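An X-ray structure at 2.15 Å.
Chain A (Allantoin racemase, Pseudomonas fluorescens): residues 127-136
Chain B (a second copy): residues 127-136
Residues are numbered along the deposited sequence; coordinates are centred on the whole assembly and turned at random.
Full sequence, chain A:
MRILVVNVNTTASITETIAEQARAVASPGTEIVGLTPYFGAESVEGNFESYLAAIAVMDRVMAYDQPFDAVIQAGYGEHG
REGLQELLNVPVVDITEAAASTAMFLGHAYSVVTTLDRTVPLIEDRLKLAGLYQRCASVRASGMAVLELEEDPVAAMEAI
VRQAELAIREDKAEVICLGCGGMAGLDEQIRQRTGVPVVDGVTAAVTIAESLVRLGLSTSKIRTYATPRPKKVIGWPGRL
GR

Chain A (127-136) LKLAGLYQRC
Chain B 127-136: LKLAGLYQRC

Two copies of one segment of allantoin racemase meet around a near-twofold arrangement, the end of a helix in each copy facing the turn of the other, with G131(A) CA 5.1 Å from Q134(B) CA and Q134(A) CA 5.2 Å from G131(B) CA; 500 Å² is buried in all. L127(A), helical (phi/psi -64/-41) and m,t, is buried out of reach of chain B, but its O receives L132(A) N at 2.8 Å. K128(A) extends as m,t,t,t with its CB away from chain B, leaving its backbone to make the contact: K128(A) O accepts Q134(B) NE2 at 3.1 Å and G131(A) N at 3.0 Å. L129(A), m,t, also turns its CB away. A130(A) (-82/-10) presents its O to R135(B) NH1, a 2.8 Å hydrogen bond at the guanidinium edge. G131(A) (72/35) closes the helix in a Schellman motif. Positive phi favours glycine, and an ideal CB would lie 2.5 Å from R135(B) CG, a clash; instead G131(A) CA sits 3.6 Å from Q134(B) CD. L132(A) (-125/-1; m,t) brings CD2 to 4.4 Å from L132(B) CD2, an apolar contact. Y133(A) (-77/-18; chi1 -159°, chi2 67°) opens a type I turn closed by C136(A) N to Y133(A) O, 3.0 Å; its N donates to water 2 (3.0 Å), which donates to Q134(B) OE1 (3.1 Å). Q134(A) (-57/-37; t,t, chi3 -54°) points its CB toward chain B, laying its side chain over G131(B). R135(A) (-93/3) also points toward chain B; chi angles of -57°, -99°, -56° and -79° fold it so that NH1 reaches A130(B) O at 2.6 Å, while NE and NH2 are hydrogen-bonded elsewhere in the structure. Water 1 accepts from R135(A) N (2.9 Å) and donates to G131(B) O (3.1 Å). C136(A) (-83/117; chi1 t) leaves the contact.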

ATOM      1  N   LEU A 127      -3.684  11.672  -9.258  1.00 11.46           N
ATOM      2  CA  LEU A 127      -3.303  10.383  -9.828  1.00 11.98           C
ATOM      3  C   LEU A 127      -3.634   9.262  -8.838  1.00 12.14           C
ATOM      4  O   LEU A 127      -4.114   8.172  -9.251  1.00 13.09           O
ATOM      5  CB  LEU A 127      -1.817  10.368 -10.210  1.00 10.48           C
ATOM      6  CG  LEU A 127      -1.609  11.173 -11.488  1.00 11.03           C
ATOM      7  CD1 LEU A 127      -0.124  11.313 -11.821  1.00 10.37           C
ATOM      8  CD2 LEU A 127      -2.438  10.572 -12.611  1.00 10.56           C
ATOM      9  N   LYS A 128      -3.349   9.547  -7.564  1.00 12.17           N
ATOM     10  CA  LYS A 128      -3.581   8.627  -6.445  1.00 13.23           C
ATOM     11  C   LYS A 128      -5.036   8.340  -6.288  1.00 13.36           C
ATOM     12  O   LYS A 128      -5.407   7.174  -6.202  1.00 13.56           O
ATOM     13  CB  LYS A 128      -3.017   9.200  -5.154  1.00 12.78           C
ATOM     14  CG  LYS A 128      -1.504   9.203  -5.143  1.00 13.24           C
ATOM     15  CD  LYS A 128      -0.894   9.828  -3.872  1.00 13.27           C
ATOM     16  CE  LYS A 128       0.608   9.587  -3.888  1.00 14.05           C
ATOM     17  NZ  LYS A 128       1.393  10.070  -2.723  1.00 15.85           N
ATOM     18  N   LEU A 129      -5.865   9.384  -6.302  1.00 13.67           N
ATOM     19  CA  LEU A 129      -7.338   9.211  -6.231  1.00 15.54           C
ATOM     20  C   LEU A 129      -7.890   8.374  -7.360  1.00 15.07           C
ATOM     21  O   LEU A 129      -8.924   7.747  -7.209  1.00 14.71           O
ATOM     22  CB  LEU A 129      -8.098  10.553  -6.345  1.00 16.59           C
ATOM     23  CG  LEU A 129      -8.296  11.374  -5.069  1.00 19.43           C
ATOM     24  CD1 LEU A 129      -8.649  12.818  -5.469  1.00 20.92           C
ATOM     25  CD2 LEU A 129      -9.407  10.732  -4.233  1.00 19.47           C
ATOM     26  N   ALA A 130      -7.254   8.503  -8.516  1.00 14.52           N
ATOM     27  CA  ALA A 130      -7.680   7.849  -9.738  1.00 14.74           C
ATOM     28  C   ALA A 130      -7.184   6.403  -9.756  1.00 14.10           C
ATOM     29  O   ALA A 130      -7.544   5.645 -10.627  1.00 16.80           O
ATOM     30  CB  ALA A 130      -7.175   8.624 -10.967  1.00 12.45           C
ATOM     31  N   GLY A 131      -6.325   6.018  -8.837  1.00 12.94           N
ATOM     32  CA  GLY A 131      -5.813   4.673  -8.887  1.00 11.94           C
ATOM     33  C   GLY A 131      -4.826   4.497 -10.041  1.00 11.30           C
ATOM     34  O   GLY A 131      -4.732   3.412 -10.625  1.00  9.66           O
ATOM     35  N   LEU A 132      -4.050   5.546 -10.342  1.00 10.96           N
ATOM     36  CA  LEU A 132      -3.191   5.517 -11.500  1.00 11.17           C
ATOM     37  C   LEU A 132      -1.730   5.818 -11.147  1.00 11.94           C
ATOM     38  O   LEU A 132      -0.840   5.811 -12.018  1.00 13.39           O
ATOM     39  CB  LEU A 132      -3.725   6.533 -12.519  1.00 10.56           C
ATOM     40  CG  LEU A 132      -4.990   6.242 -13.318  1.00 10.40           C
ATOM     41  CD1 LEU A 132      -5.386   7.425 -14.193  1.00 10.37           C
ATOM     42  CD2 LEU A 132      -4.801   5.014 -14.230  1.00 10.09           C
ATOM     43  N   TYR A 133      -1.481   6.080  -9.885  1.00 12.41           N
ATOM     44  CA  TYR A 133      -0.158   6.396  -9.399  1.00 12.42           C
ATOM     45  C   TYR A 133       0.817   5.219  -9.216  1.00 11.54           C
ATOM     46  O   TYR A 133       2.017   5.457  -9.133  1.00 10.26           O
ATOM     47  CB  TYR A 133      -0.279   7.139  -8.079  1.00 13.92           C
ATOM     48  CG  TYR A 133       0.955   7.944  -7.735  1.00 16.52           C
ATOM     49  CD1 TYR A 133       1.344   9.062  -8.496  1.00 17.94           C
ATOM     50  CD2 TYR A 133       1.730   7.595  -6.643  1.00 19.73           C
ATOM     51  CE1 TYR A 133       2.475   9.816  -8.171  1.00 18.95           C
ATOM     52  CE2 TYR A 133       2.875   8.330  -6.304  1.00 22.83           C
ATOM     53  CZ  TYR A 133       3.224   9.438  -7.060  1.00 22.61           C
ATOM     54  OH  TYR A 133       4.359  10.107  -6.654  1.00 27.34           O
ATOM     55  N   GLN A 134       0.349   3.967  -9.154  1.00 11.56           N
ATOM     56  CA  GLN A 134       1.308   2.833  -8.899  1.00 12.36           C
ATOM     57  C   GLN A 134       2.433   2.796  -9.963  1.00 11.76           C
ATOM     58  O   GLN A 134       3.602   2.568  -9.634  1.00 10.01           O
ATOM     59  CB  GLN A 134       0.626   1.431  -8.761  1.00 15.16           C
ATOM     60  CG  GLN A 134       1.687   0.246  -8.675  1.00 17.25           C
ATOM     61  CD  GLN A 134       1.138  -1.166  -9.034  1.00 18.61           C
ATOM     62  OE1 GLN A 134       0.135  -1.633  -8.455  1.00 19.47           O
ATOM     63  NE2 GLN A 134       1.785  -1.842  -9.986  1.00 18.55           N
ATOM     64  N   ARG A 135       2.073   3.108 -11.220  1.00 10.92           N
ATOM     65  CA  ARG A 135       3.012   3.086 -12.322  1.00 11.85           C
ATOM     66  C   ARG A 135       3.688   4.444 -12.623  1.00 11.32           C
ATOM     67  O   ARG A 135       4.490   4.558 -13.548  1.00 12.60           O
ATOM     68  CB  ARG A 135       2.300   2.538 -13.558  1.00 13.05           C
ATOM     69  CG  ARG A 135       1.691   1.165 -13.352  1.00 13.63           C
ATOM     70  CD  ARG A 135       2.530   0.015 -13.886  1.00 15.75           C
ATOM     71  NE  ARG A 135       2.869   0.147 -15.348  1.00 18.33           N
ATOM     72  CZ  ARG A 135       2.054  -0.140 -16.365  1.00 17.75           C
ATOM     73  NH1 ARG A 135       0.820  -0.613 -16.153  1.00 20.68           N
ATOM     74  NH2 ARG A 135       2.465   0.031 -17.600  1.00 17.22           N
ATOM     75  N   CYS A 136       3.403   5.459 -11.823  1.00  9.69           N
ATOM     76  CA  CYS A 136       4.045   6.743 -11.970  1.00  9.30           C
ATOM     77  C   CYS A 136       5.422   6.755 -11.256  1.00  9.46           C
ATOM     78  O   CYS A 136       5.497   6.614 -10.029  1.00  9.07           O
ATOM     79  CB  CYS A 136       3.128   7.844 -11.433  1.00  9.33           C
ATOM     80  SG  CYS A 136       3.812   9.524 -11.485  1.00  9.14           S
TER
ATOM     81  N   LEU B 127      -3.948  -7.386 -12.905  1.00 13.99           N
ATOM     82  CA  LEU B 127      -4.362  -6.011 -12.673  1.00 15.27           C
ATOM     83  C   LEU B 127      -3.476  -5.287 -11.655  1.00 15.71           C
ATOM     84  O   LEU B 127      -3.246  -4.077 -11.769  1.00 15.29           O
ATOM     85  CB  LEU B 127      -5.811  -5.974 -12.186  1.00 15.23           C
ATOM     86  CG  LEU B 127      -6.903  -6.417 -13.177  1.00 15.98           C
ATOM     87  CD1 LEU B 127      -8.300  -6.491 -12.544  1.00 16.21           C
ATOM     88  CD2 LEU B 127      -6.880  -5.504 -14.372  1.00 15.75           C
ATOM     89  N   LYS B 128      -3.052  -6.014 -10.623  1.00 16.13           N
ATOM     90  CA  LYS B 128      -2.119  -5.460  -9.625  1.00 17.59           C
ATOM     91  C   LYS B 128      -0.809  -5.099 -10.249  1.00 17.34           C
ATOM     92  O   LYS B 128      -0.227  -4.080  -9.908  1.00 19.07           O
ATOM     93  CB  LYS B 128      -1.855  -6.459  -8.495  1.00 16.17           C
ATOM     94  CG  LYS B 128      -3.040  -6.597  -7.610  1.00 15.61           C
ATOM     95  CD  LYS B 128      -2.855  -7.699  -6.609  1.00 16.07           C
ATOM     96  CE  LYS B 128      -4.059  -7.656  -5.705  1.00 16.65           C
ATOM     97  NZ  LYS B 128      -3.936  -8.758  -4.692  1.00 19.08           N
ATOM     98  N   LEU B 129      -0.355  -5.933 -11.174  1.00 16.70           N
ATOM     99  CA  LEU B 129       0.861  -5.661 -11.922  1.00 16.99           C
ATOM    100  C   LEU B 129       0.711  -4.475 -12.845  1.00 16.54           C
ATOM    101  O   LEU B 129       1.658  -3.701 -13.032  1.00 16.29           O
ATOM    102  CB  LEU B 129       1.199  -6.861 -12.811  1.00 19.63           C
ATOM    103  CG  LEU B 129       2.137  -7.950 -12.306  1.00 23.56           C
ATOM    104  CD1 LEU B 129       1.997  -9.192 -13.199  1.00 24.29           C
ATOM    105  CD2 LEU B 129       3.553  -7.366 -12.393  1.00 23.37           C
ATOM    106  N   ALA B 130      -0.458  -4.381 -13.487  1.00 14.69           N
ATOM    107  CA  ALA B 130      -0.745  -3.303 -14.413  1.00 13.93           C
ATOM    108  C   ALA B 130      -0.895  -2.003 -13.665  1.00 12.96           C
ATOM    109  O   ALA B 130      -1.004  -0.959 -14.280  1.00 14.54           O
ATOM    110  CB  ALA B 130      -2.018  -3.595 -15.201  1.00 13.32           C
ATOM    111  N   GLY B 131      -0.946  -2.059 -12.338  1.00 12.03           N
ATOM    112  CA  GLY B 131      -1.271  -0.890 -11.545  1.00 10.98           C
ATOM    113  C   GLY B 131      -2.686  -0.380 -11.747  1.00 10.21           C
ATOM    114  O   GLY B 131      -2.942   0.833 -11.630  1.00 10.56           O
ATOM    115  N   LEU B 132      -3.624  -1.304 -11.961  1.00 10.01           N
ATOM    116  CA  LEU B 132      -5.059  -0.974 -12.219  1.00 10.27           C
ATOM    117  C   LEU B 132      -5.975  -1.523 -11.127  1.00 10.42           C
ATOM    118  O   LEU B 132      -7.192  -1.484 -11.200  1.00 10.13           O
ATOM    119  CB  LEU B 132      -5.482  -1.493 -13.590  1.00  9.46           C
ATOM    120  CG  LEU B 132      -4.842  -0.808 -14.819  1.00 10.10           C
ATOM    121  CD1 LEU B 132      -5.129  -1.519 -16.123  1.00  9.28           C
ATOM    122  CD2 LEU B 132      -5.216   0.681 -14.982  1.00  8.86           C
ATOM    123  N   TYR B 133      -5.380  -1.980 -10.057  1.00 11.77           N
ATOM    124  CA  TYR B 133      -6.170  -2.773  -9.142  1.00 12.82           C
ATOM    125  C   TYR B 133      -6.730  -1.898  -8.049  1.00 11.71           C
ATOM    126  O   TYR B 133      -7.630  -2.308  -7.315  1.00 11.45           O
ATOM    127  CB  TYR B 133      -5.335  -3.908  -8.553  1.00 14.61           C
ATOM    128  CG  TYR B 133      -6.207  -4.915  -7.809  1.00 16.48           C
ATOM    129  CD1 TYR B 133      -6.982  -5.837  -8.502  1.00 17.50           C
ATOM    130  CD2 TYR B 133      -6.289  -4.903  -6.411  1.00 17.49           C
ATOM    131  CE1 TYR B 133      -7.803  -6.750  -7.827  1.00 18.80           C
ATOM    132  CE2 TYR B 133      -7.110  -5.800  -5.735  1.00 18.60           C
ATOM    133  CZ  TYR B 133      -7.868  -6.740  -6.452  1.00 20.56           C
ATOM    134  OH  TYR B 133      -8.709  -7.667  -5.790  1.00 22.16           O
ATOM    135  N   GLN B 134      -6.193  -0.695  -7.909  1.00 11.93           N
ATOM    136  CA  GLN B 134      -6.654   0.128  -6.746  1.00 13.41           C
ATOM    137  C   GLN B 134      -8.200   0.333  -6.788  1.00 13.13           C
ATOM    138  O   GLN B 134      -8.883   0.261  -5.760  1.00 12.25           O
ATOM    139  CB  GLN B 134      -5.916   1.482  -6.600  1.00 15.23           C
ATOM    140  CG  GLN B 134      -6.510   2.316  -5.433  1.00 19.44           C
ATOM    141  CD  GLN B 134      -6.141   3.818  -5.436  1.00 23.24           C
ATOM    142  OE1 GLN B 134      -4.948   4.156  -5.345  1.00 27.25           O
ATOM    143  NE2 GLN B 134      -7.166   4.731  -5.530  1.00 22.16           N
ATOM    144  N   ARG B 135      -8.737   0.547  -7.982  1.00 13.02           N
ATOM    145  CA  ARG B 135     -10.156   0.863  -8.139  1.00 13.93           C
ATOM    146  C   ARG B 135     -11.001  -0.375  -8.455  1.00 12.67           C
ATOM    147  O   ARG B 135     -12.183  -0.238  -8.738  1.00 12.65           O
ATOM    148  CB  ARG B 135     -10.352   1.906  -9.259  1.00 16.55           C
ATOM    149  CG  ARG B 135      -9.395   3.098  -9.216  1.00 19.45           C
ATOM    150  CD  ARG B 135     -10.082   4.370  -8.739  1.00 23.16           C
ATOM    151  NE  ARG B 135     -11.292   4.630  -9.526  1.00 26.27           N
ATOM    152  CZ  ARG B 135     -11.366   5.345 -10.658  1.00 28.81           C
ATOM    153  NH1 ARG B 135     -10.296   5.949 -11.209  1.00 33.99           N
ATOM    154  NH2 ARG B 135     -12.537   5.485 -11.245  1.00 27.03           N
ATOM    155  N   CYS B 136     -10.405  -1.567  -8.429  1.00 11.53           N
ATOM    156  CA  CYS B 136     -11.140  -2.840  -8.646  1.00 10.69           C
ATOM    157  C   CYS B 136     -11.817  -3.263  -7.352  1.00 11.46           C
ATOM    158  O   CYS B 136     -11.121  -3.606  -6.379  1.00 10.27           O
ATOM    159  CB  CYS B 136     -10.214  -3.970  -9.111  1.00 10.12           C
ATOM    160  SG  CYS B 136     -11.145  -5.537  -9.352  1.00 10.33           S
TER
HETATM  161  O   HOH W   1      -0.642   2.851 -12.126  1.00 11.75           O
HETATM  162  O   HOH W   2      -2.938   5.253  -7.388  1.00 17.81           O